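Local coordinates for protein BIM1 (Saccharomyces cerevisiae, PDB 2QJX) that binds microtubules and tracks their growing plus ends, the part modelled here being its calponin-homology domain, at residues G21-N26 and Y39-D44. Numbering follows the deposited sequence.
Sequences GLLNLN and YCQIMD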
ATOM      1  N   GLY A  21     -10.069  -5.154  -5.732  1.00 14.60           N
ATOM      2  CA  GLY A  21     -11.392  -4.563  -5.648  1.00 14.48           C
ATOM      3  C   GLY A  21     -11.359  -3.277  -4.838  1.00 14.90           C
ATOM      4  O   GLY A  21     -12.000  -2.288  -5.194  1.00 14.41           O
ATOM      5  N   LEU A  22     -10.592  -3.293  -3.754  1.00 14.75           N
ATOM      6  CA  LEU A  22     -10.468  -2.139  -2.872  1.00 14.65           C
ATOM      7  C   LEU A  22      -9.900  -0.911  -3.568  1.00 14.36           C
ATOM      8  O   LEU A  22     -10.435   0.187  -3.434  1.00 15.31           O
ATOM      9  CB  LEU A  22      -9.571  -2.484  -1.679  1.00 15.15           C
ATOM     10  CG  LEU A  22      -9.322  -1.359  -0.669  1.00 18.40           C
ATOM     11  CD1 LEU A  22     -10.596  -1.073   0.111  1.00 19.79           C
ATOM     12  CD2 LEU A  22      -8.208  -1.757   0.282  1.00 18.32           C
ATOM     13  N   LEU A  23      -8.810  -1.094  -4.309  1.00 14.19           N
ATOM     14  CA  LEU A  23      -8.162   0.032  -4.975  1.00 14.07           C
ATOM     15  C   LEU A  23      -8.328   0.086  -6.490  1.00 13.71           C
ATOM     16  O   LEU A  23      -7.696   0.906  -7.157  1.00 11.59           O
ATOM     17  CB  LEU A  23      -6.670   0.033  -4.631  1.00 13.14           C
ATOM     18  CG  LEU A  23      -6.343   0.157  -3.141  1.00 14.38           C
ATOM     19  CD1 LEU A  23      -4.843   0.173  -2.939  1.00 15.06           C
ATOM     20  CD2 LEU A  23      -6.972   1.428  -2.586  1.00 13.39           C
ATOM     21  N   ASN A  24      -9.193  -0.766  -7.029  1.00 14.48           N
ATOM     22  CA  ASN A  24      -9.389  -0.819  -8.474  1.00 15.32           C
ATOM     23  C   ASN A  24      -8.051  -1.017  -9.177  1.00 15.10           C
ATOM     24  O   ASN A  24      -7.655  -0.226 -10.046  1.00 14.06           O
ATOM     25  CB  ASN A  24     -10.050   0.452  -9.000  1.00 17.83           C
ATOM     26  CG  ASN A  24     -10.215   0.431 -10.508  1.00 23.53           C
ATOM     27  OD1 ASN A  24     -10.721  -0.541 -11.069  1.00 28.67           O
ATOM     28  ND2 ASN A  24      -9.785   1.500 -11.173  1.00 27.18           N
ATOM     29  N   LEU A  25      -7.354  -2.071  -8.775  1.00 15.10           N
ATOM     30  CA  LEU A  25      -6.066  -2.419  -9.353  1.00 13.49           C
ATOM     31  C   LEU A  25      -6.233  -3.718 -10.127  1.00 15.25           C
ATOM     32  O   LEU A  25      -7.292  -4.350 -10.076  1.00 12.14           O
ATOM     33  CB  LEU A  25      -5.011  -2.596  -8.256  1.00 13.15           C
ATOM     34  CG  LEU A  25      -4.664  -1.339  -7.454  1.00 13.04           C
ATOM     35  CD1 LEU A  25      -3.627  -1.665  -6.387  1.00 13.88           C
ATOM     36  CD2 LEU A  25      -4.143  -0.272  -8.404  1.00 16.06           C
ATOM     37  N   ASN A  26      -5.192  -4.106 -10.855  1.00 15.60           N
ATOM     38  CA  ASN A  26      -5.228  -5.332 -11.638  1.00 16.76           C
ATOM     39  C   ASN A  26      -3.947  -6.123 -11.407  1.00 18.46           C
ATOM     40  O   ASN A  26      -3.297  -6.572 -12.356  1.00 19.38           O
ATOM     41  CB  ASN A  26      -5.395  -4.998 -13.126  1.00 17.55           C
ATOM     42  CG  ASN A  26      -5.681  -6.222 -13.969  1.00 18.82           C
ATOM     43  OD1 ASN A  26      -6.352  -7.152 -13.521  1.00 20.79           O
ATOM     44  ND2 ASN A  26      -5.185  -6.224 -15.205  1.00 19.32           N
ATOM     45  N   TYR A  39       0.558  -0.105  -0.861  1.00 11.64           N
ATOM     46  CA  TYR A  39       0.622   0.025   0.594  1.00 13.36           C
ATOM     47  C   TYR A  39       0.279   1.455   1.000  1.00 12.95           C
ATOM     48  O   TYR A  39      -0.491   1.683   1.939  1.00 12.16           O
ATOM     49  CB  TYR A  39       2.026  -0.326   1.099  1.00 13.77           C
ATOM     50  CG  TYR A  39       2.437  -1.764   0.864  1.00 13.06           C
ATOM     51  CD1 TYR A  39       3.785  -2.117   0.805  1.00 14.52           C
ATOM     52  CD2 TYR A  39       1.484  -2.770   0.698  1.00 11.24           C
ATOM     53  CE1 TYR A  39       4.175  -3.435   0.579  1.00 12.19           C
ATOM     54  CE2 TYR A  39       1.862  -4.094   0.477  1.00 10.83           C
ATOM     55  CZ  TYR A  39       3.209  -4.418   0.415  1.00 11.37           C
ATOM     56  OH  TYR A  39       3.589  -5.721   0.177  1.00 13.19           O
ATOM     57  N   CYS A  40       0.864   2.419   0.296  1.00 12.35           N
ATOM     58  CA  CYS A  40       0.603   3.823   0.580  1.00 12.69           C
ATOM     59  C   CYS A  40      -0.877   4.133   0.446  1.00 12.78           C
ATOM     60  O   CYS A  40      -1.455   4.782   1.314  1.00 12.70           O
ATOM     61  CB  CYS A  40       1.368   4.734  -0.387  1.00 11.31           C
ATOM     62  SG  CYS A  40       3.121   4.916  -0.027  1.00 12.72           S
ATOM     63  N   GLN A  41      -1.491   3.687  -0.647  1.00 11.31           N
ATOM     64  CA  GLN A  41      -2.902   3.988  -0.840  1.00 12.22           C
ATOM     65  C   GLN A  41      -3.831   3.268   0.121  1.00 13.89           C
ATOM     66  O   GLN A  41      -4.922   3.762   0.406  1.00 14.94           O
ATOM     67  CB  GLN A  41      -3.345   3.741  -2.284  1.00 11.92           C
ATOM     68  CG  GLN A  41      -4.792   4.185  -2.498  1.00 11.70           C
ATOM     69  CD  GLN A  41      -5.116   4.536  -3.925  1.00 11.94           C
ATOM     70  OE1 GLN A  41      -4.653   3.882  -4.859  1.00 11.10           O
ATOM     71  NE2 GLN A  41      -5.937   5.565  -4.106  1.00 11.00           N
ATOM     72  N   ILE A  42      -3.432   2.103   0.620  1.00 13.30           N
ATOM     73  CA  ILE A  42      -4.286   1.431   1.592  1.00 14.48           C
ATOM     74  C   ILE A  42      -4.316   2.354   2.809  1.00 13.97           C
ATOM     75  O   ILE A  42      -5.370   2.588   3.408  1.00 13.22           O
ATOM     76  CB  ILE A  42      -3.730   0.060   2.016  1.00 15.33           C
ATOM     77  CG1 ILE A  42      -3.862  -0.930   0.858  1.00 15.53           C
ATOM     78  CG2 ILE A  42      -4.495  -0.464   3.228  1.00 16.62           C
ATOM     79  CD1 ILE A  42      -3.364  -2.317   1.187  1.00 16.34           C
HETATM   80  N   MSE A  43      -3.155   2.890   3.169  1.00 14.79           N
HETATM   81  CA  MSE A  43      -3.090   3.800   4.306  1.00 14.08           C
HETATM   82  C   MSE A  43      -3.874   5.081   4.008  1.00 13.92           C
HETATM   83  O   MSE A  43      -4.457   5.682   4.912  1.00 15.22           O
HETATM   84  CB  MSE A  43      -1.636   4.129   4.648  1.00 14.77           C
HETATM   85  CG  MSE A  43      -0.839   2.930   5.169  1.00 15.10           C
HETATM   86 SE   MSE A  43      -1.551   2.137   6.801  1.00 22.78          SE
HETATM   87  CE  MSE A  43      -0.623   3.228   8.098  1.00 21.35           C
ATOM     88  N   ASP A  44      -3.904   5.501   2.746  1.00 13.26           N
ATOM     89  CA  ASP A  44      -4.660   6.706   2.399  1.00 12.94           C
ATOM     90  C   ASP A  44      -6.155   6.450   2.575  1.00 13.64           C
ATOM     91  O   ASP A  44      -6.888   7.328   3.031  1.00 15.90           O
ATOM     92  CB  ASP A  44      -4.382   7.149   0.952  1.00 13.29           C
ATOM     93  CG  ASP A  44      -4.977   8.522   0.634  1.00 15.81           C
ATOM     94  OD1 ASP A  44      -4.648   9.484   1.357  1.00 14.31           O
ATOM     95  OD2 ASP A  44      -5.766   8.648  -0.336  1.00 16.65           O
TER
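The amide of Gln-41, whose CD and OE1 lie by the methyls of Leu-23, is gripped at both ends: NE2 is hydrogen-bonded to the hydroxyl of Tyr-118 and to the carbonyl O of Pro-120, while OE1 pairs with NH1 of Arg-124. That same guanidinium nitrogen also donates to the backbone O of Leu-23, and so ties both sides of the contact to the C-terminal segment. Short of the amide, the meeting is apolar. With CG anti to the backbone N (chi1 -175°) and the chain extended beyond it, Gln-41 runs past Leu-23 in the opposite direction, and its CG comes within 3.5 Å of Leu-23 CD2. The other methyl, Leu-23 CD1, sits 3.9 Å from Gln-41 CB and also reaches Ile-42, 4.1 Å from its CG1. Leu-22 adds a looser touch, its CD2 4.5 Å from Ile-42 CG1. Cutting Gln-41 back to an alanine would probably cost Arg-124, Tyr-118 and Pro-120 their amide partner and bare Leu-23 CD2, though CB would still meet CD1. Leu-22 also rests on Trp-109, and Ile-42 on Leu-102, both from helix 95-112. The C-terminal part of helix 12-23 thus packs against helix 37-47 in the buried core of an all-helical calponin-homology fold.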